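PDB 5D8N: leucine aminopeptidase 1, chloroplastic, which removes N-terminal amino acids, preferably leucine, from peptides as a magnesium-dependent homohexameric enzyme of the M17 family and also serves as a chaperone. Local coordinates for residues E53-R58 / F64-L69; E87-S90 / G94-V97; L266-A271 / D385-L390; M262-A267 / L392-I397. The protein carries 1 engineered substitution. One frame throughout, in Å; residues are numbered along the deposited sequence.

How the contacts relate
Contacts 1 and 2 lie in the N-terminal domain, both partly buried, and touch each other where Met-56 packs on Phe-89 and Ser-90. Each closes a short connection before an element of regular structure, helix 67-75 in contact 1 and strand 96-101 in contact 2, and each sets an aromatic side chain beside bridging waters, with a backbone bond in contact 1 and a glutamine-to-backbone bond in contact 2. Contacts 3 and 4, about 50 Å or more away between centres, are buried in the catalytic domain and join the same two helices, 263-269 and 388-401. Contact 3 is apolar packing beside a metal-binding glutamate; contact 4 turns on one buried carboxylate.

Contact 1: E53-R58 / F64-L69; sequences ENDMAR and FKNPLL
A Met-aromatic contact between Met-56 and Phe-64 lines the buried side of the connection from strand 46-52 to helix 67-75: Met-56 SD is 5.4 Å from the centroid of the Phe-64 ring, oblique to it. The methyl CE of Met-56 packs 3.4 Å from Phe-64 CE1, brought there by bends of the methionine chain at chi2 (-56°) and again at chi3. Met-56 SD also meets Leu-69 CD1 at 3.6 Å, the two side chains crossing at about a right angle. Arg-58 runs alongside Phe-64, and the rim of the ring, at CE1, lies over one face of the guanidinium, 3.8 Å from Arg-58 NH2, with the two planes 57° apart. That NH2 is bonded to Ser-81 O of helix 79-86. The helix that follows starts with Asn-66 as its N-cap: OD1 of Asn-66 accepts from Leu-69 N at 2.8 Å, while ND2 is bonded to Ala-145 O. The backbones are bridged once, at Arg-58 and Phe-64, and Lys-65 N donates to Ala-57 O at 3.0 Å, almost straight (173°). Beside this bond a water takes the N-H of Asn-66 and donates to both Ala-57 O and Asp-55 O.

Contact 2: E87-S90 / G94-V97; sequences EDFS and GQSV. With EDO (1,2-ethanediol), chain M.
The ring of Phe-89 has the backbone of Gln-95 at its edge: Gln-95 O lies near the ring plane, 3.4 Å from Phe-89 CE1. Ser-96 CA and Val-97 CG2 approach the same ring obliquely. The tight fit of CG2 against Phe-89 CB is doubtful, since Val-97 has two conformers. The Gln-95 amide is turned 34° from the ring. With CG anti to the carbonyl carbon (chi1 -75°) and the chain extended beyond it, the glutamine reaches back to the other segment, and its OE1 accepts from Ser-90 N at 3.0 Å. Lys-92 N donates to that same OE1, so one oxygen grips two backbone N-H groups of the turn. On the NE2 side, a water 2.9 Å from Gln-95 NE2 accepts from it, donates to Asp-88 O and bonds with Ser-90 OG. A second water donates to Glu-87 OE1 and Ser-96 O and bonds to O1 of a 1,2-ethanediol probably left from crystallisation, whose O2 donates to Glu-87 O. OE2 of Glu-87 forms a salt bridge with Arg-105 of the second subunit. Asp-88, at positive phi (58°), is the C-prime residue of a Schellman motif ending helix 79-86, with bonds from Phe-89 N to Ser-84 O and Asp-88 N to Ser-85 O; the turn beyond leads into strand 96-101, at the edge of the N-terminal sheet within this chain.

Contact 3: L266-A271 / D385-L390; sequences LAVAAA and DAEGRL
Val-268 holds CG1 anti to its own backbone N (chi1 175°), and this spreads its two methyls over different parts of segment 385-390. CG1 faces the side chain of Glu-387, while CG2 faces Glu-387 O and the CB of Leu-390. Glu-387 keeps CG anti to the carbonyl carbon (chi1 -69°) and is extended from there; this lays the glutamate antiparallel alongside the valine, with Glu-387 OE1 3.6 Å from Val-268 CG1. Further back along the same side chain, Glu-387 CB is 3.8 Å from Val-268 CG2. That methyl also lies 3.5 Å from Glu-387 O, the carbonyl that accepts a backbone bond from Leu-390 N, and 3.7 Å from Leu-390 CB. Around this, Val-268 packs on Cys-356 of strand 347-358, and Met-365 touches both Ala-267 and Glu-387. Glu-387 binds both magnesium ions of the active site, and its side chain is about 5 Å from that of Asp-305, another ligand. Everything Val-268 brings is apolar: it puts hydrocarbon against Glu-387 CB and OE1, so the valine itself would offer the carboxylate no polar partner, consistent with the role of Glu-387 as a metal ligand.

Contact 4: M262-A267 / L392-I397; sequences MGAYLA and LADALI
Asp-394 OD2 accepts the backbone N-H of Tyr-265 at 2.9 Å in a nearly straight bond (171°), using its anti lone pair, the one away from the other carboxylate oxygen. Ala-264 N is 3.0 Å from the same oxygen. Met-262 O, also an acceptor, stands 3.3 Å from Asp-394 OD2 and is not bonded to it. The carbon atoms of the helix start close in around it: Ala-264 CB stands 3.4 Å from Asp-394 OD2, and Met-262 CB 3.5 Å from it. Behind the oxygen, Asp-394 CG lies 3.5 Å from Met-262 CA, and the methionine side chain crosses the aspartate at a slant. The next shell ties down the far ends of both residues. Asp-394 OD1 is hydrogen-bonded to Ser-374 OG, so each oxygen of this buried carboxylate has a bonded partner and its rotation is restrained. Tyr-265 holds CG anti to its backbone N (chi1 165°), which carries the ring away from Asp-394 to strand 347-358, where its OH bonds to Ala-355 O. Further out, the axes of the two short helical segments approach to 7.9 Å and run roughly antiparallel, 142° between their directions. Met-262 is the N-cap, and the positive end of the helix dipole would favour the negative charge here: a carboxylate from helix 388-401 accepting a first-turn N-H of helix 263-269 within the catalytic domain.

Contact 1: E53-R58 / F64-L69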
# COMPACT_ATOMS: atom_id res chain seq x y z
N GLU A 53 -31.72 35.15 -14.43
CA GLU A 53 -30.85 36.10 -15.13
C GLU A 53 -31.66 37.09 -15.94
O GLU A 53 -31.41 38.29 -15.86
CB GLU A 53 -29.82 35.40 -16.02
CG GLU A 53 -28.93 34.47 -15.21
CD GLU A 53 -27.78 33.89 -16.00
OE1 GLU A 53 -27.42 32.72 -15.77
OE2 GLU A 53 -27.10 34.67 -16.69
N ASN A 54 -32.70 36.61 -16.61
CA ASN A 54 -33.56 37.51 -17.38
C ASN A 54 -34.33 38.49 -16.49
O ASN A 54 -34.55 39.64 -16.89
CB ASN A 54 -34.54 36.70 -18.23
CG ASN A 54 -33.88 35.99 -19.40
OD1 ASN A 54 -32.72 36.24 -19.78
ND2 ASN A 54 -34.64 35.09 -20.02
N ASP A 55 -34.76 38.04 -15.31
CA ASP A 55 -35.42 38.92 -14.33
C ASP A 55 -34.54 40.10 -13.90
O ASP A 55 -35.07 41.10 -13.40
CB ASP A 55 -35.77 38.16 -13.05
CG ASP A 55 -36.83 37.09 -13.26
OD1 ASP A 55 -37.62 37.19 -14.22
OD2 ASP A 55 -36.89 36.17 -12.40
N MET A 56 -33.22 39.98 -14.04
CA MET A 56 -32.29 41.03 -13.62
C MET A 56 -31.89 42.02 -14.73
O MET A 56 -31.00 42.86 -14.54
CB MET A 56 -31.02 40.39 -13.04
CG MET A 56 -31.28 39.52 -11.83
SD MET A 56 -32.12 40.41 -10.50
CE MET A 56 -30.92 41.72 -10.21
N ALA A 57 -32.56 41.96 -15.87
CA ALA A 57 -32.20 42.85 -16.97
C ALA A 57 -32.40 44.31 -16.57
O ALA A 57 -33.35 44.67 -15.88
CB ALA A 57 -33.03 42.53 -18.21
N ARG A 58 -31.50 45.17 -17.06
CA ARG A 58 -31.63 46.60 -16.81
C ARG A 58 -31.86 47.39 -18.09
O ARG A 58 -31.59 46.90 -19.18
CB ARG A 58 -30.38 47.10 -16.10
CG ARG A 58 -30.14 46.42 -14.76
CD ARG A 58 -28.83 46.87 -14.16
NE ARG A 58 -28.60 46.30 -12.83
CZ ARG A 58 -28.36 47.03 -11.74
NH1 ARG A 58 -28.42 48.37 -11.79
NH2 ARG A 58 -28.02 46.43 -10.60
N PHE A 64 -33.80 48.43 -13.02
CA PHE A 64 -34.40 47.12 -13.24
C PHE A 64 -35.60 47.26 -14.17
O PHE A 64 -36.48 48.08 -13.92
CB PHE A 64 -34.85 46.52 -11.90
CG PHE A 64 -33.72 46.14 -11.00
CD1 PHE A 64 -32.65 45.40 -11.47
CD2 PHE A 64 -33.76 46.44 -9.65
CE1 PHE A 64 -31.61 45.05 -10.65
CE2 PHE A 64 -32.72 46.09 -8.81
CZ PHE A 64 -31.64 45.40 -9.31
N LYS A 65 -35.70 46.37 -15.16
CA LYS A 65 -36.89 46.25 -16.00
C LYS A 65 -38.00 45.47 -15.29
O LYS A 65 -39.19 45.72 -15.51
CB LYS A 65 -36.53 45.54 -17.31
CG LYS A 65 -35.77 46.38 -18.33
CD LYS A 65 -35.57 45.60 -19.62
CE LYS A 65 -34.74 46.36 -20.63
NZ LYS A 65 -34.25 45.47 -21.71
N ASN A 66 -37.62 44.48 -14.49
CA ASN A 66 -38.61 43.72 -13.73
C ASN A 66 -39.48 44.63 -12.85
O ASN A 66 -38.98 45.36 -12.01
CB ASN A 66 -37.92 42.65 -12.88
CG ASN A 66 -38.89 41.83 -12.06
OD1 ASN A 66 -39.18 42.14 -10.91
ND2 ASN A 66 -39.35 40.73 -12.63
N PRO A 67 -40.81 44.51 -12.98
CA PRO A 67 -41.70 45.39 -12.23
C PRO A 67 -41.54 45.30 -10.70
O PRO A 67 -41.52 46.33 -10.03
CB PRO A 67 -43.10 44.92 -12.66
CG PRO A 67 -42.90 44.28 -13.99
CD PRO A 67 -41.52 43.66 -13.94
N LEU A 68 -41.52 44.09 -10.15
CA LEU A 68 -41.36 43.91 -8.72
C LEU A 68 -40.02 44.46 -8.21
O LEU A 68 -39.98 45.27 -7.28
CB LEU A 68 -41.49 42.43 -8.36
CG LEU A 68 -41.18 42.19 -6.88
CD1 LEU A 68 -42.17 42.95 -6.02
CD2 LEU A 68 -41.20 40.70 -6.57
N LEU A 69 -38.93 44.13 -8.89
CA LEU A 69 -37.63 44.65 -8.49
C LEU A 69 -37.51 46.16 -8.69
O LEU A 69 -36.97 46.87 -7.84
CB LEU A 69 -36.51 43.93 -9.23
CG LEU A 69 -36.39 42.44 -8.91
CD1 LEU A 69 -35.30 41.81 -9.76
CD2 LEU A 69 -36.09 42.25 -7.43
O HOH W 1 -34.91 43.66 -13.81

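Contact 2: E87-S90 / G94-V97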
# COMPACT_ATOMS: atom_id res chain seq x y z
N GLU A 87 -22.00 44.29 -6.29
CA GLU A 87 -21.67 42.95 -5.85
C GLU A 87 -21.76 41.97 -7.02
O GLU A 87 -21.68 40.77 -6.82
CB GLU A 87 -22.56 42.53 -4.68
CG GLU A 87 -22.38 43.44 -3.47
CD GLU A 87 -23.38 43.19 -2.35
OE1 GLU A 87 -23.79 42.02 -2.17
OE2 GLU A 87 -23.73 44.18 -1.64
N ASP A 88 -21.88 42.50 -8.24
CA ASP A 88 -21.88 41.68 -9.45
C ASP A 88 -22.98 40.61 -9.45
O ASP A 88 -22.75 39.47 -9.85
CB ASP A 88 -20.49 41.04 -9.61
CG ASP A 88 -20.23 40.53 -11.01
OD1 ASP A 88 -20.62 41.21 -11.98
OD2 ASP A 88 -19.64 39.44 -11.15
N PHE A 89 -24.15 40.91 -8.90
CA PHE A 89 -25.27 39.96 -8.89
C PHE A 89 -26.07 40.18 -10.17
O PHE A 89 -26.51 41.29 -10.43
CB PHE A 89 -26.20 40.21 -7.69
CG PHE A 89 -27.39 39.31 -7.64
CD1 PHE A 89 -27.30 38.03 -7.11
CD2 PHE A 89 -28.63 39.73 -8.09
CE1 PHE A 89 -28.39 37.18 -7.10
CE2 PHE A 89 -29.71 38.86 -8.13
CZ PHE A 89 -29.61 37.59 -7.60
N SER A 90 -26.18 39.15 -11.00
CA SER A 90 -26.96 39.23 -12.24
C SER A 90 -27.94 38.06 -12.32
O SER A 90 -28.48 37.76 -13.39
CB SER A 90 -26.02 39.22 -13.46
OG SER A 90 -25.27 38.02 -13.48
N GLY A 94 -26.93 30.14 -7.75
CA GLY A 94 -26.04 30.25 -6.58
C GLY A 94 -25.70 31.67 -6.10
O GLY A 94 -25.08 31.86 -5.06
N GLN A 95 -25.98 32.69 -6.90
CA GLN A 95 -25.61 34.04 -6.51
C GLN A 95 -26.64 34.52 -5.51
O GLN A 95 -27.81 34.15 -5.57
CB GLN A 95 -25.60 34.97 -7.72
CG GLN A 95 -24.39 34.78 -8.64
CD GLN A 95 -24.31 35.87 -9.69
OE1 GLN A 95 -25.31 36.49 -10.04
NE2 GLN A 95 -23.11 36.11 -10.20
N SER A 96 -26.26 35.47 -4.67
CA SER A 96 -27.22 36.15 -3.82
C SER A 96 -26.72 37.51 -3.40
O SER A 96 -25.51 37.78 -3.44
CB SER A 96 -27.54 35.29 -2.61
OG SER A 96 -26.50 35.38 -1.66
N VAL A 97 -27.67 38.40 -3.12
CA VAL A 97 -27.40 39.69 -2.50
C VAL A 97 -28.28 39.80 -1.26
O VAL A 97 -29.43 39.36 -1.31
CB VAL A 97 -27.78 40.86 -3.43
CG1 VAL A 97 -27.78 42.18 -2.66
CG2 VAL A 97 -26.81 40.96 -4.59
C1 EDO M . -20.96 38.94 -1.91
O1 EDO M . -21.70 37.89 -2.54
C2 EDO M . -20.68 40.06 -2.92
O2 EDO M . -20.22 39.57 -4.19
O HOH W 2 -23.74 39.73 -3.44
O HOH W 3 -22.80 38.15 -12.30

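Contact 3: L266-A271 / D385-L390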
# COMPACT_ATOMS: atom_id res chain seq x y z
N LEU A 266 -28.93 -13.87 9.58
CA LEU A 266 -28.54 -14.25 10.92
C LEU A 266 -27.05 -14.49 11.03
O LEU A 266 -26.44 -14.18 12.05
CB LEU A 266 -29.32 -15.47 11.40
CG LEU A 266 -30.81 -15.18 11.64
CD1 LEU A 266 -31.60 -16.45 11.92
CD2 LEU A 266 -30.97 -14.27 12.83
N ALA A 267 -26.42 -14.92 9.95
CA ALA A 267 -24.96 -15.05 9.97
C ALA A 267 -24.26 -13.69 10.14
O ALA A 267 -23.29 -13.57 10.87
CB ALA A 267 -24.48 -15.72 8.71
N VAL A 268 -24.77 -12.68 9.46
CA VAL A 268 -24.18 -11.35 9.57
C VAL A 268 -24.38 -10.83 10.97
O VAL A 268 -23.47 -10.27 11.57
CB VAL A 268 -24.84 -10.36 8.58
CG1 VAL A 268 -24.30 -8.96 8.79
CG2 VAL A 268 -24.57 -10.80 7.15
N ALA A 269 -25.55 -11.07 11.52
CA ALA A 269 -25.91 -10.60 12.86
C ALA A 269 -25.22 -11.33 14.04
O ALA A 269 -25.23 -10.85 15.16
CB ALA A 269 -27.41 -10.68 13.04
N ALA A 270 -24.64 -12.50 13.78
CA ALA A 270 -24.23 -13.41 14.84
C ALA A 270 -23.15 -12.82 15.75
O ALA A 270 -23.14 -13.07 16.95
CB ALA A 270 -23.74 -14.73 14.23
N ALA A 271 -22.25 -12.02 15.20
CA ALA A 271 -21.15 -11.50 16.03
C ALA A 271 -21.70 -10.59 17.14
O ALA A 271 -21.16 -10.58 18.26
CB ALA A 271 -20.14 -10.75 15.19
N ASP A 385 -16.48 -7.52 4.07
CA ASP A 385 -16.85 -6.12 3.89
C ASP A 385 -18.08 -5.95 3.00
O ASP A 385 -18.58 -4.84 2.83
CB ASP A 385 -15.68 -5.35 3.26
CG ASP A 385 -14.52 -5.13 4.22
OD1 ASP A 385 -14.66 -5.31 5.46
OD2 ASP A 385 -13.42 -4.82 3.71
N ALA A 386 -18.58 -7.05 2.45
CA ALA A 386 -19.82 -7.01 1.70
C ALA A 386 -20.92 -7.87 2.31
O ALA A 386 -21.56 -8.67 1.64
CB ALA A 386 -19.55 -7.41 0.25
N GLU A 387 -21.19 -7.65 3.59
CA GLU A 387 -22.16 -8.46 4.31
C GLU A 387 -23.57 -7.89 4.22
O GLU A 387 -24.56 -8.59 4.43
CB GLU A 387 -21.72 -8.65 5.76
CG GLU A 387 -20.49 -9.54 5.87
CD GLU A 387 -20.09 -9.93 7.30
OE1 GLU A 387 -20.81 -9.60 8.27
OE2 GLU A 387 -19.04 -10.60 7.43
N GLY A 388 -23.67 -6.61 3.89
CA GLY A 388 -24.97 -5.98 3.78
C GLY A 388 -25.91 -6.71 2.81
O GLY A 388 -27.09 -6.90 3.11
N ARG A 389 -25.37 -7.14 1.68
CA ARG A 389 -26.16 -7.82 0.67
C ARG A 389 -26.69 -9.13 1.17
O ARG A 389 -27.74 -9.55 0.71
CB ARG A 389 -25.38 -8.02 -0.62
CG ARG A 389 -24.12 -8.86 -0.45
CD ARG A 389 -23.27 -8.80 -1.71
NE ARG A 389 -22.68 -7.48 -1.86
CZ ARG A 389 -21.94 -7.09 -2.90
NH1 ARG A 389 -21.77 -7.88 -3.95
NH2 ARG A 389 -21.49 -5.86 -2.95
N LEU A 390 -26.02 -9.75 2.14
CA LEU A 390 -26.53 -10.98 2.72
C LEU A 390 -27.84 -10.72 3.46
O LEU A 390 -28.76 -11.54 3.42
CB LEU A 390 -25.54 -11.67 3.67
CG LEU A 390 -24.47 -12.62 3.12
CD1 LEU A 390 -23.75 -12.00 1.93
CD2 LEU A 390 -23.46 -12.97 4.20

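Contact 4: M262-A267 / L392-I397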
# COMPACT_ATOMS: atom_id res chain seq x y z
N MET A 262 -33.75 -17.61 7.83
CA MET A 262 -32.97 -16.48 7.31
C MET A 262 -31.50 -16.62 7.70
O MET A 262 -30.95 -15.80 8.44
CB MET A 262 -33.53 -15.19 7.90
CG MET A 262 -34.96 -14.90 7.55
SD MET A 262 -35.37 -13.20 7.96
CE MET A 262 -37.12 -13.20 7.65
N GLY A 263 -30.83 -17.62 7.13
CA GLY A 263 -29.46 -17.89 7.50
C GLY A 263 -28.45 -16.84 7.05
O GLY A 263 -27.39 -16.72 7.69
N ALA A 264 -28.71 -16.13 5.95
CA ALA A 264 -27.78 -15.11 5.49
C ALA A 264 -27.79 -13.89 6.41
O ALA A 264 -26.75 -13.43 6.88
CB ALA A 264 -28.06 -14.74 4.05
N TYR A 265 -28.98 -13.42 6.76
CA TYR A 265 -29.15 -12.33 7.70
C TYR A 265 -28.59 -12.68 9.08
O TYR A 265 -27.81 -11.92 9.67
CB TYR A 265 -30.63 -11.94 7.77
CG TYR A 265 -31.08 -11.07 8.94
CD1 TYR A 265 -30.45 -9.88 9.25
CD2 TYR A 265 -32.24 -11.37 9.65
CE1 TYR A 265 -30.95 -9.00 10.21
CE2 TYR A 265 -32.73 -10.53 10.64
CZ TYR A 265 -32.08 -9.34 10.93
OH TYR A 265 -32.65 -8.49 11.85
N LEU A 266 -28.93 -13.87 9.58
CA LEU A 266 -28.54 -14.25 10.92
C LEU A 266 -27.05 -14.49 11.03
O LEU A 266 -26.44 -14.18 12.05
CB LEU A 266 -29.32 -15.47 11.40
CG LEU A 266 -30.81 -15.18 11.64
CD1 LEU A 266 -31.60 -16.45 11.92
CD2 LEU A 266 -30.97 -14.27 12.83
N ALA A 267 -26.42 -14.92 9.95
CA ALA A 267 -24.96 -15.05 9.97
C ALA A 267 -24.26 -13.69 10.14
O ALA A 267 -23.29 -13.57 10.87
CB ALA A 267 -24.48 -15.72 8.71
N LEU A 392 -29.86 -8.31 2.90
CA LEU A 392 -30.86 -8.00 1.88
C LEU A 392 -31.42 -9.23 1.19
O LEU A 392 -32.57 -9.24 0.78
CB LEU A 392 -30.30 -7.05 0.83
CG LEU A 392 -30.11 -5.60 1.28
CD1 LEU A 392 -29.28 -4.87 0.25
CD2 LEU A 392 -31.47 -4.93 1.45
N ALA A 393 -30.59 -10.26 1.03
CA ALA A 393 -31.07 -11.49 0.44
C ALA A 393 -32.32 -12.04 1.14
O ALA A 393 -33.36 -12.28 0.53
CB ALA A 393 -29.95 -12.51 0.45
N ASP A 394 -32.25 -12.15 2.46
CA ASP A 394 -33.37 -12.60 3.26
C ASP A 394 -34.53 -11.60 3.34
O ASP A 394 -35.71 -12.00 3.36
CB ASP A 394 -32.89 -13.02 4.65
CG ASP A 394 -32.20 -14.40 4.63
OD1 ASP A 394 -32.74 -15.28 3.90
OD2 ASP A 394 -31.20 -14.60 5.37
N ALA A 395 -34.22 -10.31 3.35
CA ALA A 395 -35.29 -9.30 3.33
C ALA A 395 -36.07 -9.32 2.02
O ALA A 395 -37.27 -9.14 2.01
CB ALA A 395 -34.71 -7.91 3.53
N LEU A 396 -35.38 -9.57 0.91
CA LEU A 396 -36.04 -9.61 -0.37
C LEU A 396 -36.92 -10.85 -0.50
O LEU A 396 -38.01 -10.79 -1.08
CB LEU A 396 -34.99 -9.52 -1.48
CG LEU A 396 -34.35 -8.15 -1.70
CD1 LEU A 396 -33.14 -8.27 -2.63
CD2 LEU A 396 -35.30 -7.13 -2.31
N ILE A 397 -36.44 -11.98 -0.01
CA ILE A 397 -37.23 -13.20 -0.02
C ILE A 397 -38.48 -12.95 0.81
O ILE A 397 -39.57 -13.28 0.38
CB ILE A 397 -36.43 -14.38 0.57
CG1 ILE A 397 -35.32 -14.78 -0.41
CG2 ILE A 397 -37.31 -15.58 0.82
CD1 ILE A 397 -34.15 -15.53 0.23